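PDB 3S52: putative fumarylacetoacetate hydrolase family protein from Yersinia pestis, which is of unknown function but has the fold of the fumarylacetoacetate hydrolase family. Local coordinates for residues H72-A77 / G193-V198. Sequence-based numbering, arbitrary orientation.
Sequences HEIELA and GTPQGV
Thr194 and Glu75 tie the loop 193-198 to the strand 70-80 in the mixed sheet of this fumarylacetoacetate hydrolase family fold. The loop links strands 189-191 and 199-201, both antiparallel partners of strand 70-80, and arches over that strand between the two pairings. From CB outward, Glu75 runs along the backbone of Gly193. CB and CG lie against the glycine carbonyl, with CG 3.3 Å from Gly193 O; CD rests on Gly193 C and CA; OE1 accepts a hydrogen bond from Gly193 N at 2.8 Å. The N-H comes from above the carboxylate plane, 60° out of it, and the bond is bent. OE2, the other branch, lies 3.7 Å from Thr194 CB, a van der Waals contact. The chain is extended beyond CG, which carries the carboxylate up to the loop.

Thr194 answers from the loop side: with OG1 anti to its own backbone N (chi1 -166°), the hydroxyl donates to Ile74 O at 2.8 Å, tilted 21° from the carbonyl plane. Gln160 NE2 gives OG1 a second bond, and Gln160 OE1 takes His72 ND1 and Ile74 N, so one amide from strand 157-163 braces both segments. Thr194 CB and CG2 cross the Glu73 side chain at about a right angle. The Glu73 carboxylate forms a salt bridge with Lys125, and the Glu73 side chain lies about 4 Å from a bound sulfate ion; Asp104 is close to both glutamate carboxylates. Farther along, Val198 sets CG1 3.2 Å from His72 O, while the edge of the His72 ring puts CE1 3.3 Å from Gly197 O. At the other end, one water accepts from Leu76 N and donates to Gly193 O at 2.7 Å.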
# COMPACT_ATOMS: atom_id res chain seq x y z
N HIS A 72 -12.91 11.94 -8.71
CA HIS A 72 -12.44 11.05 -9.76
C HIS A 72 -11.03 11.47 -10.25
O HIS A 72 -10.74 12.66 -10.35
CB HIS A 72 -13.44 11.04 -10.93
CG HIS A 72 -13.73 12.40 -11.48
ND1 HIS A 72 -12.87 13.07 -12.33
CD2 HIS A 72 -14.79 13.23 -11.31
CE1 HIS A 72 -13.38 14.24 -12.65
NE2 HIS A 72 -14.55 14.37 -12.05
N GLU A 73 -10.14 10.50 -10.48
CA GLU A 73 -8.94 10.79 -11.25
C GLU A 73 -8.71 9.70 -12.28
O GLU A 73 -8.17 8.64 -11.95
CB GLU A 73 -7.73 10.85 -10.30
CG GLU A 73 -8.03 11.63 -9.03
CD GLU A 73 -6.78 11.93 -8.22
OE1 GLU A 73 -5.81 11.13 -8.29
OE2 GLU A 73 -6.77 12.96 -7.51
N ILE A 74 -9.02 9.98 -13.54
CA ILE A 74 -8.90 8.96 -14.59
C ILE A 74 -7.41 8.78 -14.93
O ILE A 74 -6.64 9.74 -14.90
CB ILE A 74 -9.73 9.32 -15.85
CG1 ILE A 74 -9.80 8.13 -16.81
CG2 ILE A 74 -9.15 10.51 -16.58
CD1 ILE A 74 -10.62 8.39 -18.07
N GLU A 75 -7.02 7.54 -15.22
CA GLU A 75 -5.61 7.21 -15.43
C GLU A 75 -5.45 5.99 -16.31
O GLU A 75 -6.29 5.08 -16.28
CB GLU A 75 -4.89 6.95 -14.07
CG GLU A 75 -5.17 8.03 -13.01
CD GLU A 75 -4.16 8.07 -11.87
OE1 GLU A 75 -3.15 7.34 -11.94
OE2 GLU A 75 -4.37 8.84 -10.90
N LEU A 76 -4.37 5.97 -17.07
CA LEU A 76 -3.98 4.78 -17.82
C LEU A 76 -3.42 3.76 -16.83
O LEU A 76 -2.56 4.09 -16.00
CB LEU A 76 -2.91 5.14 -18.87
CG LEU A 76 -2.40 3.91 -19.63
CD1 LEU A 76 -3.46 3.42 -20.60
CD2 LEU A 76 -1.09 4.21 -20.35
N ALA A 77 -3.94 2.53 -16.88
CA ALA A 77 -3.43 1.46 -16.02
C ALA A 77 -2.62 0.48 -16.87
O ALA A 77 -3.02 0.14 -17.98
CB ALA A 77 -4.58 0.73 -15.32
N GLY A 193 -1.02 8.16 -13.55
CA GLY A 193 -1.31 9.53 -13.14
C GLY A 193 -2.51 10.12 -13.86
O GLY A 193 -2.96 9.59 -14.88
N THR A 194 -3.01 11.23 -13.35
CA THR A 194 -4.23 11.79 -13.91
C THR A 194 -3.98 13.19 -14.50
O THR A 194 -3.24 13.99 -13.93
CB THR A 194 -5.33 11.85 -12.82
OG1 THR A 194 -6.60 12.08 -13.43
CG2 THR A 194 -5.03 12.95 -11.82
N PRO A 195 -4.62 13.48 -15.64
CA PRO A 195 -4.52 14.81 -16.25
C PRO A 195 -5.43 15.76 -15.50
O PRO A 195 -6.04 15.36 -14.50
CB PRO A 195 -5.02 14.57 -17.68
CG PRO A 195 -6.01 13.46 -17.53
CD PRO A 195 -5.46 12.56 -16.43
N GLN A 196 -5.54 17.00 -15.97
CA GLN A 196 -6.34 18.02 -15.29
C GLN A 196 -7.83 17.68 -15.34
O GLN A 196 -8.25 16.82 -16.12
CB GLN A 196 -6.11 19.41 -15.90
CG GLN A 196 -6.75 19.58 -17.27
CD GLN A 196 -6.66 21.01 -17.80
OE1 GLN A 196 -6.31 21.94 -17.07
NE2 GLN A 196 -6.98 21.18 -19.09
N GLY A 197 -8.61 18.33 -14.49
CA GLY A 197 -10.05 18.13 -14.50
C GLY A 197 -10.58 17.32 -13.34
O GLY A 197 -11.76 17.02 -13.28
N VAL A 198 -9.72 16.97 -12.40
CA VAL A 198 -10.15 16.19 -11.26
C VAL A 198 -11.29 16.90 -10.52
O VAL A 198 -11.27 18.13 -10.36
CB VAL A 198 -8.96 15.92 -10.31
CG1 VAL A 198 -9.45 15.31 -9.00
CG2 VAL A 198 -7.96 14.99 -11.00
O HOH W 1 -2.32 8.29 -17.11